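Local coordinates for Non-ribosomal peptide synthetase (Methanobrevibacter ruminantium, PDB 6VTJ), which probably uses its carrier domain to hold a peptide thioester on 4'-phosphopantetheine and its reductase domain to release that peptide by NAD(P)H-dependent reduction, at residues R232-G237 / V293-L298; M363-Y368 / F467-A472. All blocks are in the same frame, centred on the assembly; numbering follows the deposited sequence.

Contact 1 (R232-G237 / V293-L298); sequences RVNVDG and VCSKFL
Asn234 reaches across to Ser295, and the two meet side chain to side chain where helix 229-246 packs against helix 291-308. The fold is the Rossmann-like short-chain dehydrogenase/reductase type, and Tyr292 and Lys296 have the spacing of the family's YxxxK motif, in which the tyrosine and lysine are normally catalytic. The short axes run nearly parallel, 14° apart and 8.2 Å at closest approach. Asn234 ND2 donates to Ser295 OG at 3.2 Å, with an N-H...O angle of 160°, and OG lies almost in the amide plane. At the other end of the amide, OD1 accepts from Leu220 N, so bonds at both ends fix its rotation. Ser295 OG sits between its own backbone N and carbonyl carbon (chi1 66°), which turns it back along the helix to the carbonyl O of Tyr292; the hydroxyl thus combines a local helical bond with the one across the interface. Beside this polar pair, Val235 brings CG2 against the Ser295 backbone, 3.4 Å from the carbonyl O, and continues the contact to Leu298 with CG2 4.1 Å from CB. Lys296 starts out pointing away from helix 229-246, but a bend at chi2 brings its CD to 4.2 Å from Asn234 ND2, and a further bend at chi3 turns CE. Its NZ is hydrogen-bonded to Ile256 O on strand 252-258. Asn234, Tyr292 and Lys296 are consistent with three members of the family's Asn-Ser-Tyr-Lys tetrad, Ser295 being a spacer residue of YxxxK. As in relatives, the asparagine backbone holds a water for the lysine: it donates to Asn234 O at 2.8 Å and accepts from Lys296 NZ at 3.0 Å.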
ATOM      1  N   ARG A 232      11.127  -1.589   9.614  1.00 34.20           N
ATOM      2  CA  ARG A 232      11.997  -0.455   9.907  1.00 36.52           C
ATOM      3  C   ARG A 232      11.459   0.816   9.264  1.00 32.25           C
ATOM      4  O   ARG A 232      11.452   1.882   9.891  1.00 34.27           O
ATOM      5  CB  ARG A 232      13.425  -0.713   9.409  1.00 38.84           C
ATOM      6  CG  ARG A 232      14.192  -1.785  10.152  1.00 40.66           C
ATOM      7  CD  ARG A 232      14.945  -1.200  11.316  1.00 41.31           C
ATOM      8  NE  ARG A 232      16.039  -0.335  10.884  1.00 48.69           N
ATOM      9  CZ  ARG A 232      16.173   0.938  11.256  1.00 50.43           C
ATOM     10  NH1 ARG A 232      15.268   1.502  12.062  1.00 41.85           N
ATOM     11  NH2 ARG A 232      17.210   1.649  10.817  1.00 45.05           N
ATOM     12  N   VAL A 233      11.037   0.726   8.004  1.00 29.22           N
ATOM     13  CA  VAL A 233      10.524   1.910   7.318  1.00 29.51           C
ATOM     14  C   VAL A 233       9.136   2.265   7.835  1.00 30.57           C
ATOM     15  O   VAL A 233       8.856   3.421   8.168  1.00 30.72           O
ATOM     16  CB  VAL A 233      10.506   1.703   5.792  1.00 32.76           C
ATOM     17  CG1 VAL A 233       9.865   2.907   5.098  1.00 28.38           C
ATOM     18  CG2 VAL A 233      11.908   1.467   5.257  1.00 33.17           C
ATOM     19  N   ASN A 234       8.246   1.271   7.922  1.00 27.75           N
ATOM     20  CA  ASN A 234       6.840   1.541   8.175  1.00 29.05           C
ATOM     21  C   ASN A 234       6.514   1.719   9.651  1.00 31.32           C
ATOM     22  O   ASN A 234       5.485   2.320   9.967  1.00 26.82           O
ATOM     23  CB  ASN A 234       6.003   0.416   7.590  1.00 27.03           C
ATOM     24  CG  ASN A 234       6.044   0.403   6.087  1.00 27.91           C
ATOM     25  OD1 ASN A 234       6.763   1.198   5.475  1.00 29.57           O
ATOM     26  ND2 ASN A 234       5.283  -0.503   5.472  1.00 28.81           N
ATOM     27  N   VAL A 235       7.350   1.222  10.562  1.00 32.59           N
ATOM     28  CA  VAL A 235       7.044   1.374  11.982  1.00 32.17           C
ATOM     29  C   VAL A 235       8.089   2.251  12.661  1.00 32.43           C
ATOM     30  O   VAL A 235       7.747   3.287  13.248  1.00 31.79           O
ATOM     31  CB  VAL A 235       6.936   0.022  12.703  1.00 28.24           C
ATOM     32  CG1 VAL A 235       6.567   0.261  14.149  1.00 33.48           C
ATOM     33  CG2 VAL A 235       5.904  -0.859  12.046  1.00 29.82           C
ATOM     34  N   ASP A 236       9.364   1.838  12.609  1.00 34.66           N
ATOM     35  CA  ASP A 236      10.411   2.617  13.268  1.00 32.13           C
ATOM     36  C   ASP A 236      10.478   4.035  12.708  1.00 31.90           C
ATOM     37  O   ASP A 236      10.761   4.983  13.444  1.00 31.26           O
ATOM     38  CB  ASP A 236      11.774   1.935  13.120  1.00 31.84           C
ATOM     39  CG  ASP A 236      11.850   0.556  13.820  1.00 42.66           C
ATOM     40  OD1 ASP A 236      11.008   0.238  14.689  1.00 39.66           O
ATOM     41  OD2 ASP A 236      12.764  -0.228  13.478  1.00 47.38           O
ATOM     42  N   GLY A 237      10.257   4.197  11.399  1.00 28.02           N
ATOM     43  CA  GLY A 237      10.271   5.533  10.821  1.00 30.74           C
ATOM     44  C   GLY A 237       9.136   6.401  11.341  1.00 29.42           C
ATOM     45  O   GLY A 237       9.309   7.602  11.562  1.00 28.74           O
ATOM     46  N   VAL A 293       0.164  -4.980   6.084  1.00 27.38           N
ATOM     47  CA  VAL A 293      -0.980  -4.569   6.887  1.00 28.59           C
ATOM     48  C   VAL A 293      -0.592  -4.475   8.356  1.00 28.79           C
ATOM     49  O   VAL A 293      -0.993  -3.537   9.065  1.00 30.05           O
ATOM     50  CB  VAL A 293      -2.153  -5.540   6.680  1.00 30.01           C
ATOM     51  CG1 VAL A 293      -3.369  -5.068   7.497  1.00 28.52           C
ATOM     52  CG2 VAL A 293      -2.488  -5.654   5.201  1.00 32.23           C
ATOM     53  N   CYS A 294       0.220  -5.423   8.829  1.00 25.71           N
ATOM     54  CA  CYS A 294       0.620  -5.426  10.229  1.00 27.40           C
ATOM     55  C   CYS A 294       1.472  -4.212  10.568  1.00 25.88           C
ATOM     56  O   CYS A 294       1.249  -3.557  11.594  1.00 25.88           O
ATOM     57  CB  CYS A 294       1.362  -6.726  10.569  1.00 28.50           C
ATOM     58  SG  CYS A 294       1.998  -6.759  12.250  1.00 36.43           S
ATOM     59  N   SER A 295       2.489  -3.923   9.749  1.00 30.77           N
ATOM     60  CA  SER A 295       3.326  -2.753  10.008  1.00 26.59           C
ATOM     61  C   SER A 295       2.508  -1.459   9.985  1.00 27.91           C
ATOM     62  O   SER A 295       2.727  -0.563  10.813  1.00 25.88           O
ATOM     63  CB  SER A 295       4.488  -2.680   9.005  1.00 28.11           C
ATOM     64  OG  SER A 295       4.057  -2.457   7.657  1.00 28.02           O
ATOM     65  N   LYS A 296       1.568  -1.329   9.043  1.00 26.82           N
ATOM     66  CA  LYS A 296       0.769  -0.104   9.028  1.00 25.13           C
ATOM     67  C   LYS A 296      -0.115  -0.013  10.276  1.00 25.71           C
ATOM     68  O   LYS A 296      -0.299   1.074  10.845  1.00 26.51           O
ATOM     69  CB  LYS A 296      -0.073  -0.043   7.756  1.00 26.84           C
ATOM     70  CG  LYS A 296       0.731   0.044   6.464  1.00 25.63           C
ATOM     71  CD  LYS A 296       1.645   1.261   6.424  1.00 27.35           C
ATOM     72  CE  LYS A 296       0.866   2.553   6.289  1.00 25.76           C
ATOM     73  NZ  LYS A 296       1.786   3.657   5.944  1.00 26.67           N
ATOM     74  N   PHE A 297      -0.665  -1.148  10.717  1.00 25.41           N
ATOM     75  CA  PHE A 297      -1.467  -1.155  11.932  1.00 26.74           C
ATOM     76  C   PHE A 297      -0.643  -0.719  13.139  1.00 29.29           C
ATOM     77  O   PHE A 297      -1.116   0.067  13.977  1.00 28.69           O
ATOM     78  CB  PHE A 297      -2.059  -2.549  12.162  1.00 27.10           C
ATOM     79  CG  PHE A 297      -2.662  -2.730  13.530  1.00 30.54           C
ATOM     80  CD1 PHE A 297      -1.884  -3.188  14.603  1.00 27.45           C
ATOM     81  CD2 PHE A 297      -4.000  -2.437  13.752  1.00 25.21           C
ATOM     82  CE1 PHE A 297      -2.430  -3.336  15.873  1.00 30.08           C
ATOM     83  CE2 PHE A 297      -4.560  -2.595  15.022  1.00 29.77           C
ATOM     84  CZ  PHE A 297      -3.766  -3.050  16.088  1.00 32.53           C
ATOM     85  N   LEU A 298       0.581  -1.245  13.260  1.00 28.14           N
ATOM     86  CA  LEU A 298       1.439  -0.874  14.389  1.00 28.80           C
ATOM     87  C   LEU A 298       1.788   0.607  14.332  1.00 29.41           C
ATOM     88  O   LEU A 298       1.861   1.285  15.366  1.00 29.12           O
ATOM     89  CB  LEU A 298       2.709  -1.737  14.388  1.00 29.11           C
ATOM     90  CG  LEU A 298       2.514  -3.237  14.676  1.00 31.33           C
ATOM     91  CD1 LEU A 298       3.820  -4.025  14.503  1.00 29.54           C
ATOM     92  CD2 LEU A 298       1.934  -3.449  16.082  1.00 31.77           C
TER
HETATM   93  O   HOH W   1       4.139   3.634   7.831  1.00 25.18           O

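Contact 2 (M363-Y368 / F467-A472)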
ATOM      1  N   MET A 363     -11.147   3.749  -7.359  1.00 23.41           N
ATOM      2  CA  MET A 363     -10.048   4.254  -8.179  1.00 25.07           C
ATOM      3  C   MET A 363      -9.711   5.631  -7.617  1.00 26.90           C
ATOM      4  O   MET A 363     -10.273   6.654  -8.016  1.00 26.12           O
ATOM      5  CB  MET A 363     -10.411   4.282  -9.644  1.00 25.03           C
ATOM      6  CG  MET A 363     -10.902   2.921 -10.142  1.00 22.43           C
ATOM      7  SD  MET A 363      -9.584   1.727 -10.418  1.00 28.20           S
ATOM      8  CE  MET A 363      -8.791   2.426 -11.870  1.00 22.97           C
ATOM      9  N   SER A 364      -8.796   5.642  -6.656  1.00 28.02           N
ATOM     10  CA  SER A 364      -8.424   6.870  -5.958  1.00 28.35           C
ATOM     11  C   SER A 364      -7.330   7.560  -6.763  1.00 24.66           C
ATOM     12  O   SER A 364      -6.145   7.258  -6.616  1.00 25.63           O
ATOM     13  CB  SER A 364      -7.975   6.540  -4.540  1.00 24.87           C
ATOM     14  OG  SER A 364      -9.050   5.986  -3.790  1.00 24.05           O
ATOM     15  N   GLN A 365      -7.744   8.496  -7.627  1.00 26.72           N
ATOM     16  CA  GLN A 365      -6.818   9.203  -8.506  1.00 23.48           C
ATOM     17  C   GLN A 365      -5.812  10.008  -7.686  1.00 26.03           C
ATOM     18  O   GLN A 365      -6.199  10.820  -6.834  1.00 26.39           O
ATOM     19  CB  GLN A 365      -7.601  10.119  -9.448  1.00 23.31           C
ATOM     20  CG  GLN A 365      -8.729   9.399 -10.240  1.00 23.98           C
ATOM     21  CD  GLN A 365     -10.113   9.530  -9.593  1.00 28.67           C
ATOM     22  OE1 GLN A 365     -10.236   9.856  -8.410  1.00 24.22           O
ATOM     23  NE2 GLN A 365     -11.163   9.304 -10.385  1.00 26.20           N
ATOM     24  N   ILE A 366      -4.518   9.798  -7.970  1.00 24.34           N
ATOM     25  CA  ILE A 366      -3.439  10.238  -7.075  1.00 27.40           C
ATOM     26  C   ILE A 366      -3.445  11.753  -6.866  1.00 28.56           C
ATOM     27  O   ILE A 366      -3.060  12.242  -5.782  1.00 26.12           O
ATOM     28  CB  ILE A 366      -2.078   9.737  -7.607  1.00 22.14           C
ATOM     29  CG1 ILE A 366      -0.982   9.839  -6.545  1.00 23.61           C
ATOM     30  CG2 ILE A 366      -1.653  10.547  -8.795  1.00 23.37           C
ATOM     31  CD1 ILE A 366      -1.156   8.961  -5.344  1.00 22.53           C
ATOM     32  N   ASP A 367      -3.867  12.524  -7.875  1.00 27.78           N
ATOM     33  CA  ASP A 367      -3.908  13.972  -7.679  1.00 30.18           C
ATOM     34  C   ASP A 367      -5.026  14.342  -6.716  1.00 27.85           C
ATOM     35  O   ASP A 367      -4.861  15.224  -5.865  1.00 26.72           O
ATOM     36  CB  ASP A 367      -4.036  14.730  -9.022  1.00 24.63           C
ATOM     37  CG  ASP A 367      -5.021  14.096 -10.018  1.00 30.85           C
ATOM     38  OD1 ASP A 367      -5.532  12.974  -9.800  1.00 29.81           O
ATOM     39  OD2 ASP A 367      -5.268  14.731 -11.069  1.00 31.03           O
ATOM     40  N   TYR A 368      -6.140  13.613  -6.772  1.00 24.33           N
ATOM     41  CA  TYR A 368      -7.196  13.862  -5.811  1.00 24.69           C
ATOM     42  C   TYR A 368      -6.896  13.249  -4.444  1.00 26.51           C
ATOM     43  O   TYR A 368      -7.309  13.823  -3.431  1.00 24.35           O
ATOM     44  CB  TYR A 368      -8.530  13.397  -6.391  1.00 22.49           C
ATOM     45  CG  TYR A 368      -9.062  14.445  -7.336  1.00 28.57           C
ATOM     46  CD1 TYR A 368      -8.535  14.580  -8.614  1.00 29.03           C
ATOM     47  CD2 TYR A 368     -10.064  15.331  -6.939  1.00 31.19           C
ATOM     48  CE1 TYR A 368      -8.999  15.546  -9.469  1.00 31.73           C
ATOM     49  CE2 TYR A 368     -10.534  16.309  -7.795  1.00 33.28           C
ATOM     50  CZ  TYR A 368      -9.998  16.412  -9.053  1.00 35.89           C
ATOM     51  OH  TYR A 368     -10.460  17.381  -9.900  1.00 39.69           O
ATOM     52  N   PHE A 467     -14.574  19.293  -1.343  1.00 26.65           N
ATOM     53  CA  PHE A 467     -13.938  18.221  -2.104  1.00 28.49           C
ATOM     54  C   PHE A 467     -14.975  17.144  -2.397  1.00 28.41           C
ATOM     55  O   PHE A 467     -15.577  16.590  -1.468  1.00 28.49           O
ATOM     56  CB  PHE A 467     -12.750  17.651  -1.318  1.00 27.14           C
ATOM     57  CG  PHE A 467     -12.071  16.481  -1.978  1.00 28.93           C
ATOM     58  CD1 PHE A 467     -12.688  15.243  -2.051  1.00 21.87           C
ATOM     59  CD2 PHE A 467     -10.790  16.618  -2.502  1.00 26.37           C
ATOM     60  CE1 PHE A 467     -12.064  14.173  -2.667  1.00 25.03           C
ATOM     61  CE2 PHE A 467     -10.155  15.541  -3.125  1.00 24.18           C
ATOM     62  CZ  PHE A 467     -10.791  14.323  -3.209  1.00 25.85           C
ATOM     63  N   ASP A 468     -15.172  16.836  -3.679  1.00 26.84           N
ATOM     64  CA  ASP A 468     -15.916  15.660  -4.113  1.00 28.88           C
ATOM     65  C   ASP A 468     -14.992  14.795  -4.967  1.00 30.91           C
ATOM     66  O   ASP A 468     -14.111  15.313  -5.666  1.00 31.76           O
ATOM     67  CB  ASP A 468     -17.172  16.031  -4.928  1.00 25.89           C
ATOM     68  CG  ASP A 468     -18.364  16.432  -4.059  1.00 33.28           C
ATOM     69  OD1 ASP A 468     -18.219  16.562  -2.845  1.00 32.08           O
ATOM     70  OD2 ASP A 468     -19.483  16.608  -4.602  1.00 44.92           O
ATOM     71  N   TRP A 469     -15.186  13.460  -4.917  1.00 26.75           N
ATOM     72  CA  TRP A 469     -14.311  12.631  -5.753  1.00 27.71           C
ATOM     73  C   TRP A 469     -14.808  12.612  -7.202  1.00 26.98           C
ATOM     74  O   TRP A 469     -16.006  12.479  -7.442  1.00 29.56           O
ATOM     75  CB  TRP A 469     -14.245  11.200  -5.226  1.00 27.56           C
ATOM     76  CG  TRP A 469     -13.394  11.008  -3.979  1.00 26.38           C
ATOM     77  CD1 TRP A 469     -13.828  11.023  -2.680  1.00 25.27           C
ATOM     78  CD2 TRP A 469     -11.983  10.776  -3.927  1.00 25.28           C
ATOM     79  NE1 TRP A 469     -12.771  10.811  -1.828  1.00 26.28           N
ATOM     80  CE2 TRP A 469     -11.630  10.637  -2.575  1.00 27.78           C
ATOM     81  CE3 TRP A 469     -10.983  10.652  -4.897  1.00 27.50           C
ATOM     82  CZ2 TRP A 469     -10.313  10.395  -2.168  1.00 23.79           C
ATOM     83  CZ3 TRP A 469      -9.671  10.417  -4.488  1.00 25.54           C
ATOM     84  CH2 TRP A 469      -9.355  10.289  -3.137  1.00 25.86           C
ATOM     85  N   PRO A 470     -13.916  12.720  -8.192  1.00 27.21           N
ATOM     86  CA  PRO A 470     -14.355  12.577  -9.580  1.00 25.32           C
ATOM     87  C   PRO A 470     -14.594  11.123  -9.918  1.00 28.16           C
ATOM     88  O   PRO A 470     -13.838  10.238  -9.510  1.00 31.63           O
ATOM     89  CB  PRO A 470     -13.181  13.137 -10.392  1.00 27.59           C
ATOM     90  CG  PRO A 470     -12.007  12.956  -9.547  1.00 30.00           C
ATOM     91  CD  PRO A 470     -12.474  13.028  -8.098  1.00 27.03           C
ATOM     92  N   GLU A 471     -15.632  10.882 -10.707  1.00 29.23           N
ATOM     93  CA  GLU A 471     -15.969   9.522 -11.096  1.00 30.31           C
ATOM     94  C   GLU A 471     -14.878   8.933 -11.980  1.00 28.38           C
ATOM     95  O   GLU A 471     -14.321   9.608 -12.848  1.00 28.38           O
ATOM     96  CB  GLU A 471     -17.298   9.506 -11.837  1.00 28.29           C
ATOM     97  CG  GLU A 471     -18.459   9.871 -10.951  1.00 41.15           C
ATOM     98  CD  GLU A 471     -19.666   8.987 -11.171  1.00 53.87           C
ATOM     99  OE1 GLU A 471     -19.991   8.192 -10.253  1.00 53.82           O
ATOM    100  OE2 GLU A 471     -20.286   9.095 -12.263  1.00 53.47           O
ATOM    101  N   ALA A 472     -14.565   7.664 -11.747  1.00 31.08           N
ATOM    102  CA  ALA A 472     -13.662   6.925 -12.627  1.00 30.34           C
ATOM    103  C   ALA A 472     -14.475   6.383 -13.800  1.00 28.66           C
ATOM    104  O   ALA A 472     -14.726   5.183 -13.925  1.00 31.93           O
ATOM    105  CB  ALA A 472     -12.953   5.806 -11.873  1.00 27.14           C
TER
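Tyr368 lays one ring face against Pro470, whose CG stands 3.8 Å from the ring centroid and only 3° off the normal, a CH-pi contact. The tyrosine CG is anti to its own carbonyl carbon (chi1 -80°), which places the root of the ring beside the proline. Tyr368 CB meets Trp469 CZ3 at 3.7 Å, while CD2, at the ring edge, faces Phe467 CE2. The Phe467 ring in turn has the Tyr368 carbonyl O near its plane, 3.3 Å from CE2. Gln365 meets the same indole at CE3. Its bend at chi2 (96°, away from a staggered value) places CD; the amide lies nearly coplanar with the indole, with OE1 at the ring edge. Gln365 also occupies the N-cap position where strand 360-365 of the Rossmann-like sheet passes into helix 366-376, so the contact joins that junction to the loop between helices 456-464 and 474-485. Gln365 NE2 donates to Pro470 O at 3.0 Å from well above the carbonyl plane, and Asn390 ND2 bonds the same oxygen. An alanine in place of Gln365 would probably leave Pro470 O with one donor fewer and open a gap beside Pro470 CG and the Trp469 edge. Earlier in the chain, Met363 touches the loop through CB, 3.7 Å from Ala472 CB.

Contact 1 closes in sequence before contact 2 opens, and the two do not touch: their centres are 26 Å apart and their nearest atoms about 13 Å. The central sheet relates them. Contact 1 reaches it through Lys296, bonded to Ile256 on strand 252-258; the neighbouring strand 313-322 pairs with strand 360-365, which leads into contact 2. Neither contact supplies a residue of the 4'-phosphopantetheine pocket, which takes in Ser46 and Tyr65 as well as Lys222 and Asn337. The Lys296 side chain is about 10 Å from this bound prosthetic group and that of Met363 about 12 Å. Contact 1 probably belongs to the catalytic centre, whereas contact 2 is packing between sheet and C-terminal region.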